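Local structure of similar to yteR (Bacilus subtilis) (4WU0) at residues A[173-178]-A[191-196]; A[128-133]-A[199-204]; A[249-254]-A[333-338]. The protein probably hydrolyses unsaturated rhamnogalacturonan fragments derived from pectin, as a family 105 glycoside hydrolase related to YteR. One frame throughout, in Å; residues are numbered along the deposited sequence.

Contact 1: A[173-178]-A[191-196]; sequences LLYHAY and TGLSPH
Two tyrosine rings reach from 173-178 onto the backbone of 191-196. H196 N lies at the edge of the Y175 ring, in its plane, and P195 O at the edge close to that plane, while S194 O approaches CD1 obliquely at 3.1 Å. F197 meets the same ring with planes at about 30°. The Y178 ring, its CG anti to the backbone N (chi1 168°), receives T191 O at its edge, 3.2 Å from CE1. L193 forks between the two: CD1 touches Y175 CD2 at 3.7 Å, and CD2 lies against Y178 CB.

S194 joins the backbones twice. Its N donates to A177 O at 2.9 Å, from above the carbonyl plane, and its OG, turned into the crowded position between N and carbonyl carbon (chi1 62°), accepts from A177 N at 3.1 Å. A weak bond from H176 N to H196 O (3.4 Å) adds a third link. T191 OG1 takes the N-H of L193 at 3.1 Å in an ST turn. A single beta bridge from Y178, in strand 177-179 of the short antiparallel sheet with 126-128, to L193 fastens the loop leading into helix 199-215 to that strand, within the (alpha/alpha)6-barrel fold of family 105 glycoside hydrolases.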
ATOM      1  N   LEU A 173      10.676  13.042  -5.373  1.00 16.01           N
ATOM      2  CA  LEU A 173      10.412  11.739  -4.788  1.00 15.19           C
ATOM      3  C   LEU A 173      10.527  11.817  -3.265  1.00 14.83           C
ATOM      4  O   LEU A 173      11.119  12.760  -2.728  1.00 15.75           O
ATOM      5  CB  LEU A 173      11.380  10.706  -5.363  1.00 15.20           C
ATOM      6  CG  LEU A 173      11.307  10.476  -6.876  1.00 16.71           C
ATOM      7  CD1 LEU A 173      12.487   9.646  -7.339  1.00 18.19           C
ATOM      8  CD2 LEU A 173      10.009   9.774  -7.288  1.00 15.47           C
ATOM      9  N   LEU A 174       9.945  10.834  -2.575  1.00 16.15           N
ATOM     10  CA  LEU A 174      10.022  10.758  -1.119  1.00 14.90           C
ATOM     11  C   LEU A 174      10.830   9.540  -0.705  1.00 13.60           C
ATOM     12  O   LEU A 174      10.671   8.442  -1.248  1.00 13.81           O
ATOM     13  CB  LEU A 174       8.623  10.672  -0.477  1.00 14.77           C
ATOM     14  CG  LEU A 174       7.786  11.948  -0.397  1.00 17.08           C
ATOM     15  CD1 LEU A 174       7.346  12.404  -1.763  1.00 22.97           C
ATOM     16  CD2 LEU A 174       6.572  11.754   0.510  1.00 21.26           C
ATOM     17  N   TYR A 175      11.725   9.751   0.244  1.00 14.00           N
ATOM     18  CA  TYR A 175      12.537   8.677   0.780  1.00 13.67           C
ATOM     19  C   TYR A 175      11.680   7.698   1.565  1.00 13.18           C
ATOM     20  O   TYR A 175      10.621   8.041   2.076  1.00 15.57           O
ATOM     21  CB  TYR A 175      13.631   9.238   1.683  1.00 14.13           C
ATOM     22  CG  TYR A 175      14.615  10.113   0.973  1.00 14.77           C
ATOM     23  CD1 TYR A 175      15.720   9.573   0.344  1.00 15.02           C
ATOM     24  CD2 TYR A 175      14.440  11.487   0.926  1.00 15.21           C
ATOM     25  CE1 TYR A 175      16.631  10.387  -0.320  1.00 15.86           C
ATOM     26  CE2 TYR A 175      15.337  12.291   0.258  1.00 15.91           C
ATOM     27  CZ  TYR A 175      16.423  11.732  -0.358  1.00 17.51           C
ATOM     28  OH  TYR A 175      17.325  12.536  -1.010  1.00 22.41           O
ATOM     29  N   HIS A 176      12.177   6.475   1.693  1.00 13.58           N
ATOM     30  CA  HIS A 176      11.462   5.386   2.345  1.00 12.67           C
ATOM     31  C   HIS A 176      11.083   5.732   3.805  1.00 12.94           C
ATOM     32  O   HIS A 176       9.948   5.527   4.225  1.00 13.64           O
ATOM     33  CB  HIS A 176      12.360   4.157   2.294  1.00 12.79           C
ATOM     34  CG  HIS A 176      11.752   2.894   2.823  1.00 12.57           C
ATOM     35  ND1 HIS A 176      12.434   1.696   2.797  1.00 16.09           N
ATOM     36  CD2 HIS A 176      10.556   2.632   3.397  1.00 14.34           C
ATOM     37  CE1 HIS A 176      11.685   0.755   3.337  1.00 16.47           C
ATOM     38  NE2 HIS A 176      10.535   1.289   3.689  1.00 16.57           N
ATOM     39  N   ALA A 177      12.027   6.292   4.556  1.00 13.08           N
ATOM     40  CA  ALA A 177      11.813   6.528   5.978  1.00 13.25           C
ATOM     41  C   ALA A 177      12.571   7.733   6.509  1.00 13.82           C
ATOM     42  O   ALA A 177      13.538   8.223   5.897  1.00 14.15           O
ATOM     43  CB  ALA A 177      12.215   5.291   6.778  1.00 14.66           C
ATOM     44  N   TYR A 178      12.134   8.151   7.698  1.00 14.98           N
ATOM     45  CA  TYR A 178      12.588   9.349   8.390  1.00 14.68           C
ATOM     46  C   TYR A 178      12.667   9.018   9.877  1.00 18.33           C
ATOM     47  O   TYR A 178      11.728   8.446  10.422  1.00 16.28           O
ATOM     48  CB  TYR A 178      11.560  10.464   8.161  1.00 14.87           C
ATOM     49  CG  TYR A 178      11.694  11.693   9.016  1.00 15.62           C
ATOM     50  CD1 TYR A 178      12.814  12.504   8.944  1.00 16.06           C
ATOM     51  CD2 TYR A 178      10.673  12.063   9.884  1.00 19.30           C
ATOM     52  CE1 TYR A 178      12.925  13.647   9.729  1.00 16.87           C
ATOM     53  CE2 TYR A 178      10.772  13.206  10.662  1.00 19.59           C
ATOM     54  CZ  TYR A 178      11.896  13.995  10.574  1.00 19.55           C
ATOM     55  OH  TYR A 178      11.982  15.134  11.355  1.00 20.94           O
ATOM     56  N   THR A 191      19.034  15.433   7.814  1.00 19.89           N
ATOM     57  CA  THR A 191      17.619  15.400   7.503  1.00 19.09           C
ATOM     58  C   THR A 191      16.864  14.277   8.198  1.00 18.32           C
ATOM     59  O   THR A 191      15.635  14.260   8.207  1.00 17.77           O
ATOM     60  CB  THR A 191      17.428  15.123   6.033  1.00 19.33           C
ATOM     61  OG1 THR A 191      18.010  13.843   5.753  1.00 18.33           O
ATOM     62  CG2 THR A 191      18.089  16.195   5.191  1.00 20.50           C
ATOM     63  N   GLY A 192      17.589  13.311   8.742  1.00 18.34           N
ATOM     64  CA  GLY A 192      16.943  12.154   9.346  1.00 17.71           C
ATOM     65  C   GLY A 192      16.464  11.125   8.338  1.00 16.77           C
ATOM     66  O   GLY A 192      15.865  10.126   8.713  1.00 16.26           O
ATOM     67  N   LEU A 193      16.720  11.363   7.062  1.00 16.64           N
ATOM     68  CA  LEU A 193      16.146  10.516   6.021  1.00 15.86           C
ATOM     69  C   LEU A 193      17.004   9.310   5.668  1.00 15.77           C
ATOM     70  O   LEU A 193      18.227   9.328   5.799  1.00 16.35           O
ATOM     71  CB  LEU A 193      15.877  11.330   4.765  1.00 15.86           C
ATOM     72  CG  LEU A 193      14.830  12.414   5.033  1.00 15.93           C
ATOM     73  CD1 LEU A 193      14.865  13.492   3.971  1.00 18.15           C
ATOM     74  CD2 LEU A 193      13.434  11.783   5.163  1.00 15.17           C
ATOM     75  N   SER A 194      16.327   8.265   5.198  1.00 15.11           N
ATOM     76  CA  SER A 194      17.015   7.080   4.704  1.00 15.05           C
ATOM     77  C   SER A 194      17.655   7.406   3.345  1.00 15.78           C
ATOM     78  O   SER A 194      17.380   8.450   2.770  1.00 15.35           O
ATOM     79  CB  SER A 194      16.039   5.907   4.609  1.00 14.42           C
ATOM     80  OG  SER A 194      14.990   6.179   3.694  1.00 14.92           O
ATOM     81  N   PRO A 195      18.529   6.519   2.826  1.00 15.42           N
ATOM     82  CA  PRO A 195      19.336   6.932   1.672  1.00 15.83           C
ATOM     83  C   PRO A 195      18.659   6.926   0.299  1.00 15.54           C
ATOM     84  O   PRO A 195      19.145   7.631  -0.605  1.00 15.98           O
ATOM     85  CB  PRO A 195      20.483   5.901   1.671  1.00 16.20           C
ATOM     86  CG  PRO A 195      20.546   5.428   3.073  1.00 16.23           C
ATOM     87  CD  PRO A 195      19.136   5.361   3.512  1.00 15.57           C
ATOM     88  N   HIS A 196      17.609   6.129   0.132  1.00 14.97           N
ATOM     89  CA  HIS A 196      17.069   5.864  -1.196  1.00 15.03           C
ATOM     90  C   HIS A 196      15.569   5.945  -1.348  1.00 14.26           C
ATOM     91  O   HIS A 196      14.794   5.793  -0.395  1.00 14.50           O
ATOM     92  CB  HIS A 196      17.528   4.480  -1.687  1.00 15.41           C
ATOM     93  CG  HIS A 196      18.970   4.445  -2.059  1.00 17.71           C
ATOM     94  ND1 HIS A 196      19.457   5.107  -3.162  1.00 16.52           N
ATOM     95  CD2 HIS A 196      20.046   3.884  -1.447  1.00 15.88           C
ATOM     96  CE1 HIS A 196      20.766   4.938  -3.233  1.00 18.95           C
ATOM     97  NE2 HIS A 196      21.145   4.202  -2.200  1.00 18.58           N
TER

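Contact 2: A[128-133]-A[199-204]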
ATOM      1  N   TRP A 128       7.739   5.830   8.337  1.00 14.58           N
ATOM      2  CA  TRP A 128       8.024   5.146   7.070  1.00 13.48           C
ATOM      3  C   TRP A 128       6.828   5.319   6.143  1.00 13.20           C
ATOM      4  O   TRP A 128       5.668   5.296   6.599  1.00 13.65           O
ATOM      5  CB  TRP A 128       8.238   3.644   7.245  1.00 14.28           C
ATOM      6  CG  TRP A 128       9.278   3.163   8.228  1.00 13.56           C
ATOM      7  CD1 TRP A 128       9.878   3.855   9.249  1.00 17.80           C
ATOM      8  CD2 TRP A 128       9.801   1.831   8.285  1.00 12.85           C
ATOM      9  NE1 TRP A 128      10.751   3.023   9.927  1.00 14.41           N
ATOM     10  CE2 TRP A 128      10.714   1.778   9.356  1.00 13.96           C
ATOM     11  CE3 TRP A 128       9.578   0.676   7.533  1.00 15.26           C
ATOM     12  CZ2 TRP A 128      11.408   0.616   9.688  1.00 15.04           C
ATOM     13  CZ3 TRP A 128      10.266  -0.465   7.858  1.00 15.83           C
ATOM     14  CH2 TRP A 128      11.168  -0.497   8.927  1.00 16.44           C
ATOM     15  N   LEU A 129       7.092   5.505   4.852  1.00 13.89           N
ATOM     16  CA  LEU A 129       5.998   5.742   3.904  1.00 13.41           C
ATOM     17  C   LEU A 129       4.964   4.619   3.977  1.00 14.03           C
ATOM     18  O   LEU A 129       3.753   4.887   3.859  1.00 14.42           O
ATOM     19  CB  LEU A 129       6.518   5.858   2.465  1.00 13.15           C
ATOM     20  CG  LEU A 129       7.338   7.097   2.101  1.00 13.76           C
ATOM     21  CD1 LEU A 129       7.732   7.089   0.661  1.00 16.08           C
ATOM     22  CD2 LEU A 129       6.552   8.359   2.442  1.00 13.43           C
ATOM     23  N   ASP A 130       5.426   3.373   4.122  1.00 13.98           N
ATOM     24  CA  ASP A 130       4.531   2.225   4.198  1.00 15.10           C
ATOM     25  C   ASP A 130       3.378   2.485   5.165  1.00 13.13           C
ATOM     26  O   ASP A 130       2.246   2.096   4.894  1.00 14.53           O
ATOM     27  CB  ASP A 130       5.241   0.931   4.690  1.00 17.10           C
ATOM     28  CG  ASP A 130       6.574   0.649   4.026  1.00 20.87           C
ATOM     29  OD1 ASP A 130       7.370   1.565   3.833  1.00 18.80           O
ATOM     30  OD2 ASP A 130       6.841  -0.539   3.723  1.00 22.77           O
ATOM     31  N   GLY A 131       3.670   3.094   6.319  1.00 12.83           N
ATOM     32  CA  GLY A 131       2.693   3.281   7.371  1.00 13.78           C
ATOM     33  C   GLY A 131       1.517   4.165   7.032  1.00 15.48           C
ATOM     34  O   GLY A 131       0.450   4.038   7.622  1.00 16.39           O
ATOM     35  N   LEU A 132       1.714   5.106   6.110  1.00 13.66           N
ATOM     36  CA  LEU A 132       0.624   5.963   5.692  1.00 13.10           C
ATOM     37  C   LEU A 132      -0.484   5.166   5.043  1.00 14.33           C
ATOM     38  O   LEU A 132      -1.646   5.533   5.141  1.00 14.97           O
ATOM     39  CB  LEU A 132       1.122   7.057   4.742  1.00 12.90           C
ATOM     40  CG  LEU A 132       1.716   8.284   5.438  1.00 12.64           C
ATOM     41  CD1 LEU A 132       0.637   9.046   6.187  1.00 16.07           C
ATOM     42  CD2 LEU A 132       2.869   7.911   6.364  1.00 14.29           C
ATOM     43  N   TYR A 133      -0.131   4.072   4.377  1.00 12.19           N
ATOM     44  CA  TYR A 133      -1.126   3.209   3.749  1.00 12.49           C
ATOM     45  C   TYR A 133      -1.772   2.311   4.793  1.00 13.62           C
ATOM     46  O   TYR A 133      -2.989   2.117   4.772  1.00 14.29           O
ATOM     47  CB  TYR A 133      -0.486   2.325   2.678  1.00 14.53           C
ATOM     48  CG  TYR A 133      -1.489   1.481   1.934  1.00 12.04           C
ATOM     49  CD1 TYR A 133      -2.336   2.049   1.004  1.00 14.00           C
ATOM     50  CD2 TYR A 133      -1.605   0.124   2.175  1.00 11.95           C
ATOM     51  CE1 TYR A 133      -3.237   1.282   0.332  1.00 12.01           C
ATOM     52  CE2 TYR A 133      -2.509  -0.652   1.500  1.00 14.02           C
ATOM     53  CZ  TYR A 133      -3.319  -0.078   0.571  1.00 12.91           C
ATOM     54  OH  TYR A 133      -4.222  -0.859  -0.133  1.00 13.54           O
ATOM     55  N   GLY A 199      10.898   1.812  -4.585  1.00 13.31           N
ATOM     56  CA  GLY A 199       9.696   1.738  -5.392  1.00 13.59           C
ATOM     57  C   GLY A 199       8.430   1.456  -4.607  1.00 13.58           C
ATOM     58  O   GLY A 199       7.431   2.179  -4.716  1.00 13.13           O
ATOM     59  N   ARG A 200       8.445   0.387  -3.821  1.00 11.85           N
ATOM     60  CA  ARG A 200       7.225   0.019  -3.115  1.00 11.42           C
ATOM     61  C   ARG A 200       6.818   1.079  -2.079  1.00 11.25           C
ATOM     62  O   ARG A 200       5.630   1.317  -1.886  1.00 11.82           O
ATOM     63  CB  ARG A 200       7.335  -1.366  -2.470  1.00 11.73           C
ATOM     64  CG  ARG A 200       6.110  -1.681  -1.617  1.00 12.25           C
ATOM     65  CD  ARG A 200       5.790  -3.155  -1.417  1.00 12.56           C
ATOM     66  NE  ARG A 200       6.726  -3.866  -0.546  1.00 12.63           N
ATOM     67  CZ  ARG A 200       7.468  -4.905  -0.908  1.00 13.89           C
ATOM     68  NH1 ARG A 200       8.231  -5.498  -0.009  1.00 13.69           N
ATOM     69  NH2 ARG A 200       7.422  -5.397  -2.139  1.00 14.44           N
ATOM     70  N   ALA A 201       7.783   1.728  -1.462  1.00 12.14           N
ATOM     71  CA  ALA A 201       7.466   2.780  -0.493  1.00 12.36           C
ATOM     72  C   ALA A 201       6.739   3.939  -1.152  1.00 12.01           C
ATOM     73  O   ALA A 201       5.717   4.434  -0.628  1.00 12.02           O
ATOM     74  CB  ALA A 201       8.695   3.243   0.192  1.00 14.40           C
ATOM     75  N   MET A 202       7.230   4.400  -2.298  1.00 12.71           N
ATOM     76  CA  MET A 202       6.467   5.396  -3.035  1.00 13.17           C
ATOM     77  C   MET A 202       5.106   4.865  -3.441  1.00 14.50           C
ATOM     78  O   MET A 202       4.133   5.595  -3.418  1.00 13.66           O
ATOM     79  CB  MET A 202       7.217   5.880  -4.274  1.00 15.23           C
ATOM     80  CG  MET A 202       8.269   6.927  -3.992  1.00 15.44           C
ATOM     81  SD  MET A 202       7.604   8.495  -3.368  1.00 18.35           S
ATOM     82  CE  MET A 202       6.639   9.123  -4.751  1.00 18.12           C
ATOM     83  N   GLY A 203       5.030   3.598  -3.833  1.00 11.46           N
ATOM     84  CA  GLY A 203       3.755   2.978  -4.165  1.00 13.13           C
ATOM     85  C   GLY A 203       2.768   3.045  -3.001  1.00 11.88           C
ATOM     86  O   GLY A 203       1.606   3.385  -3.189  1.00 11.45           O
ATOM     87  N   TRP A 204       3.216   2.714  -1.793  1.00 11.13           N
ATOM     88  CA  TRP A 204       2.349   2.806  -0.628  1.00 11.96           C
ATOM     89  C   TRP A 204       1.786   4.213  -0.480  1.00 12.13           C
ATOM     90  O   TRP A 204       0.601   4.400  -0.228  1.00 12.45           O
ATOM     91  CB  TRP A 204       3.098   2.477   0.653  1.00 11.97           C
ATOM     92  CG  TRP A 204       3.504   1.008   0.864  1.00 11.86           C
ATOM     93  CD1 TRP A 204       4.740   0.557   1.249  1.00 13.03           C
ATOM     94  CD2 TRP A 204       2.678  -0.168   0.759  1.00 11.61           C
ATOM     95  NE1 TRP A 204       4.728  -0.800   1.390  1.00 12.88           N
ATOM     96  CE2 TRP A 204       3.483  -1.271   1.080  1.00 12.26           C
ATOM     97  CE3 TRP A 204       1.340  -0.395   0.424  1.00 11.64           C
ATOM     98  CZ2 TRP A 204       3.009  -2.572   1.062  1.00 12.58           C
ATOM     99  CZ3 TRP A 204       0.873  -1.691   0.423  1.00 13.90           C
ATOM    100  CH2 TRP A 204       1.702  -2.762   0.746  1.00 15.28           C
TER
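Helices 129-146 and 199-215 run side by side in the core of the chain, the axes of their short segments 7.8 Å apart at closest approach and inclined at 35°. The dense part of the contact gathers around W204, whose side chain has CG anti to the carbonyl carbon and extends across D130 and Y133. The six-membered ring of the indole and the Y133 ring are inclined by 29° and displaced from one another, so there is little face-to-face overlap; CD2 of Y133 meets CE3 of W204 at 3.5 Å. Y133 gets there with CG anti to its backbone N (chi1 -176°). At the pyrrole side, D130 crosses the indole obliquely, CG lying 3.3 Å from W204 CD1 and OD2 3.2 Å from NE1. R200 CG rests on one face of the indole, toward its rim.

The other end of the interface is looser, though also buried; none of the touching residues is exposed to solvent. There L129 CB sits 3.5 Å from A201 O, but the side chains meet at greater range, CD1 of L129 being 4.0 Å from A201 CB and 4.3 Å from M202 SD. L129 also leans on helix 152-166 through T162 and L166.

Across the helices, then, the contact is mainly apolar and aromatic, with one carboxylate set into it. D130 OD1 and H176 NE2 share a weak hydrogen bond; this bond, with R200 NE 5.4 Å from D130 OD2 and not in contact with it, may favour the ionised form of D130.

Contact 3: A[249-254]-A[333-338]; sequences YQVLDE and AYYISE
V251 sets its CG2 methyl against the CB of Y335, 4.0 Å away, the two side chains crossing at about a right angle. The contact joins a type I beta turn, V251 to E254, in the loop between helices 223-240 and 264-279, to the short helix 332-337 that lies over the helical body of the glycoside hydrolase. I336 widens the apolar patch: its CD1 comes within 4.4 Å of V251 CG2 and lies near Q250 CG as well. The interface is small, with 175 Å² buried in total, and a single hydrogen bond crosses it.

Y335 has CG anti to its carbonyl carbon, so that its ring leads away from the V251 turn. Y334 CD2 sits over the centre of one face of that ring, 4.0 Å above its plane, and W198 meets the ring at about 35°. The phenol hydroxyl pairs with H176 ND1, which ties the helix to the loop at 173-178. Within the helix's last turn, S337 OG donates to Y334 O at 2.7 Å, along a lone pair in the carbonyl plane, and S337 N reaches the same oxygen, which is thus held twice. Y334 OH donates to the anti lone pair of E338 OE2 at 2.6 Å.

Q250 provides the polar link. Its CG is anti to the backbone N and the chain bends at chi2 (82°), bringing the amide to the carbonyl of Y335 near the C-terminal end of the helix, while OE1 has a weak bond with W198 NE1. NE2 donates to Y335 O at 3.0 Å, the acceptor close to the amide plane but the donor standing 38° out of the carbonyl plane.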
ATOM      1  N   TYR A 249      11.732   0.867 -11.288  1.00 14.16           N
ATOM      2  CA  TYR A 249      12.796   0.133 -10.617  1.00 13.72           C
ATOM      3  C   TYR A 249      12.637   0.047  -9.115  1.00 14.57           C
ATOM      4  O   TYR A 249      12.008   0.905  -8.481  1.00 15.59           O
ATOM      5  CB  TYR A 249      14.133   0.798 -10.900  1.00 15.15           C
ATOM      6  CG  TYR A 249      14.633   0.580 -12.296  1.00 14.27           C
ATOM      7  CD1 TYR A 249      15.369  -0.549 -12.606  1.00 16.49           C
ATOM      8  CD2 TYR A 249      14.368   1.506 -13.303  1.00 16.36           C
ATOM      9  CE1 TYR A 249      15.836  -0.756 -13.876  1.00 17.91           C
ATOM     10  CE2 TYR A 249      14.838   1.302 -14.572  1.00 20.17           C
ATOM     11  CZ  TYR A 249      15.547   0.160 -14.853  1.00 22.06           C
ATOM     12  OH  TYR A 249      16.017  -0.060 -16.128  1.00 22.57           O
ATOM     13  N   GLN A 250      13.230  -1.000  -8.547  1.00 12.10           N
ATOM     14  CA  GLN A 250      13.353  -1.160  -7.091  1.00 11.92           C
ATOM     15  C   GLN A 250      13.941   0.077  -6.410  1.00 12.86           C
ATOM     16  O   GLN A 250      13.369   0.575  -5.434  1.00 13.66           O
ATOM     17  CB  GLN A 250      14.222  -2.397  -6.812  1.00 12.57           C
ATOM     18  CG  GLN A 250      14.738  -2.586  -5.414  1.00 14.23           C
ATOM     19  CD  GLN A 250      13.713  -3.222  -4.494  1.00 13.85           C
ATOM     20  OE1 GLN A 250      12.509  -3.113  -4.725  1.00 12.66           O
ATOM     21  NE2 GLN A 250      14.181  -3.832  -3.411  1.00 14.31           N
ATOM     22  N   VAL A 251      15.077   0.567  -6.906  1.00 14.14           N
ATOM     23  CA  VAL A 251      15.623   1.852  -6.463  1.00 13.01           C
ATOM     24  C   VAL A 251      15.308   2.848  -7.593  1.00 15.04           C
ATOM     25  O   VAL A 251      15.904   2.812  -8.675  1.00 14.60           O
ATOM     26  CB  VAL A 251      17.119   1.795  -6.146  1.00 16.46           C
ATOM     27  CG1 VAL A 251      17.611   3.157  -5.642  1.00 17.70           C
ATOM     28  CG2 VAL A 251      17.390   0.724  -5.110  1.00 17.92           C
ATOM     29  N   LEU A 252      14.313   3.693  -7.351  1.00 15.18           N
ATOM     30  CA  LEU A 252      13.571   4.353  -8.433  1.00 13.37           C
ATOM     31  C   LEU A 252      14.393   5.179  -9.410  1.00 14.88           C
ATOM     32  O   LEU A 252      14.116   5.180 -10.617  1.00 16.62           O
ATOM     33  CB  LEU A 252      12.492   5.264  -7.837  1.00 12.91           C
ATOM     34  CG  LEU A 252      11.284   4.527  -7.273  1.00 12.61           C
ATOM     35  CD1 LEU A 252      10.445   5.421  -6.339  1.00 13.48           C
ATOM     36  CD2 LEU A 252      10.430   3.988  -8.387  1.00 13.73           C
ATOM     37  N   ASP A 253      15.363   5.916  -8.876  1.00 13.90           N
ATOM     38  CA  ASP A 253      16.121   6.876  -9.660  1.00 14.80           C
ATOM     39  C   ASP A 253      17.482   6.370 -10.115  1.00 19.07           C
ATOM     40  O   ASP A 253      18.260   7.146 -10.656  1.00 18.73           O
ATOM     41  CB  ASP A 253      16.310   8.174  -8.864  1.00 15.94           C
ATOM     42  CG  ASP A 253      17.125   7.975  -7.599  1.00 19.92           C
ATOM     43  OD1 ASP A 253      17.085   6.855  -7.052  1.00 20.17           O
ATOM     44  OD2 ASP A 253      17.779   8.949  -7.136  1.00 22.70           O
ATOM     45  N   GLU A 254      17.771   5.088  -9.902  1.00 17.84           N
ATOM     46  CA  GLU A 254      19.083   4.529 -10.200  1.00 18.94           C
ATOM     47  C   GLU A 254      18.995   3.412 -11.236  1.00 21.07           C
ATOM     48  O   GLU A 254      19.674   2.387 -11.117  1.00 21.86           O
ATOM     49  CB  GLU A 254      19.728   4.005  -8.915  1.00 18.46           C
ATOM     50  CG  GLU A 254      19.908   5.103  -7.866  1.00 26.04           C
ATOM     51  CD  GLU A 254      21.330   5.423  -7.524  1.00 41.14           C
ATOM     52  OE1 GLU A 254      22.240   5.078  -8.303  1.00 52.46           O
ATOM     53  OE2 GLU A 254      21.532   6.042  -6.456  1.00 37.71           O
ATOM     54  N   ALA A 333      23.107  -1.449  -1.904  1.00 16.20           N
ATOM     55  CA  ALA A 333      23.403  -2.872  -1.737  1.00 14.06           C
ATOM     56  C   ALA A 333      22.351  -3.555  -0.878  1.00 13.72           C
ATOM     57  O   ALA A 333      21.910  -4.662  -1.195  1.00 14.92           O
ATOM     58  CB  ALA A 333      24.809  -3.073  -1.179  1.00 15.57           C
ATOM     59  N   TYR A 334      21.908  -2.886   0.187  1.00 14.42           N
ATOM     60  CA  TYR A 334      20.857  -3.426   1.029  1.00 14.25           C
ATOM     61  C   TYR A 334      19.569  -3.675   0.218  1.00 13.84           C
ATOM     62  O   TYR A 334      18.973  -4.746   0.323  1.00 13.49           O
ATOM     63  CB  TYR A 334      20.550  -2.543   2.276  1.00 13.64           C
ATOM     64  CG  TYR A 334      19.235  -2.989   2.823  1.00 13.37           C
ATOM     65  CD1 TYR A 334      19.118  -4.232   3.459  1.00 14.35           C
ATOM     66  CD2 TYR A 334      18.077  -2.259   2.573  1.00 16.08           C
ATOM     67  CE1 TYR A 334      17.896  -4.721   3.841  1.00 13.20           C
ATOM     68  CE2 TYR A 334      16.835  -2.747   2.963  1.00 13.79           C
ATOM     69  CZ  TYR A 334      16.752  -3.971   3.574  1.00 14.62           C
ATOM     70  OH  TYR A 334      15.516  -4.443   3.934  1.00 16.71           O
ATOM     71  N   TYR A 335      19.115  -2.698  -0.566  1.00 13.79           N
ATOM     72  CA  TYR A 335      17.840  -2.872  -1.270  1.00 14.56           C
ATOM     73  C   TYR A 335      17.930  -3.977  -2.317  1.00 14.23           C
ATOM     74  O   TYR A 335      16.950  -4.653  -2.579  1.00 15.02           O
ATOM     75  CB  TYR A 335      17.342  -1.569  -1.894  1.00 12.88           C
ATOM     76  CG  TYR A 335      16.703  -0.648  -0.885  1.00 13.02           C
ATOM     77  CD1 TYR A 335      15.415  -0.888  -0.413  1.00 13.83           C
ATOM     78  CD2 TYR A 335      17.391   0.451  -0.370  1.00 15.33           C
ATOM     79  CE1 TYR A 335      14.827  -0.059   0.514  1.00 12.65           C
ATOM     80  CE2 TYR A 335      16.809   1.276   0.554  1.00 14.74           C
ATOM     81  CZ  TYR A 335      15.532   1.022   1.008  1.00 13.96           C
ATOM     82  OH  TYR A 335      14.929   1.847   1.949  1.00 14.23           O
ATOM     83  N   ILE A 336      19.098  -4.156  -2.914  1.00 14.00           N
ATOM     84  CA  ILE A 336      19.282  -5.212  -3.908  1.00 14.02           C
ATOM     85  C   ILE A 336      19.433  -6.580  -3.229  1.00 15.18           C
ATOM     86  O   ILE A 336      19.210  -7.626  -3.857  1.00 15.54           O
ATOM     87  CB  ILE A 336      20.507  -4.866  -4.786  1.00 14.49           C
ATOM     88  CG1 ILE A 336      20.290  -3.511  -5.468  1.00 16.23           C
ATOM     89  CG2 ILE A 336      20.803  -5.947  -5.811  1.00 15.19           C
ATOM     90  CD1 ILE A 336      18.941  -3.323  -6.111  1.00 17.33           C
ATOM     91  N   SER A 337      19.792  -6.583  -1.944  1.00 13.54           N
ATOM     92  CA  SER A 337      20.053  -7.844  -1.245  1.00 14.69           C
ATOM     93  C   SER A 337      18.790  -8.635  -0.904  1.00 13.68           C
ATOM     94  O   SER A 337      18.870  -9.846  -0.621  1.00 14.22           O
ATOM     95  CB  SER A 337      20.836  -7.612   0.055  1.00 14.94           C
ATOM     96  OG  SER A 337      19.971  -7.122   1.079  1.00 14.69           O
ATOM     97  N   GLU A 338      17.633  -7.980  -0.894  1.00 13.70           N
ATOM     98  CA  GLU A 338      16.424  -8.660  -0.429  1.00 12.35           C
ATOM     99  C   GLU A 338      15.872  -9.582  -1.524  1.00 13.40           C
ATOM    100  O   GLU A 338      16.131  -9.368  -2.710  1.00 13.47           O
ATOM    101  CB  GLU A 338      15.364  -7.657   0.042  1.00 14.11           C
ATOM    102  CG  GLU A 338      15.728  -6.860   1.321  1.00 15.63           C
ATOM    103  CD  GLU A 338      15.593  -7.656   2.611  1.00 17.22           C
ATOM    104  OE1 GLU A 338      15.620  -8.905   2.571  1.00 17.99           O
ATOM    105  OE2 GLU A 338      15.482  -7.029   3.695  1.00 17.00           O
TER

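How the contacts relate
Contact 1 lies nested within the chain loop closed by contact 2, and contact 3 follows both in sequence. The centres of contact 1 and contact 2 are about 11 Å apart. Those of contact 1 and contact 3 are about 14 Å apart, those of contact 2 and contact 3 about 15 Å, and each pair touches. The centre of contact 2, at the starts of helices 129-146 and 199-215, is about 6 Å from the centre of the chain, those of contacts 1 and 3 about 17 and 18 Å. H176 O meets L129 N and Q250 O meets G199 N, so the loops on one side of the helical barrel are tied by backbone bonds to the N-terminal ends of two of its helices.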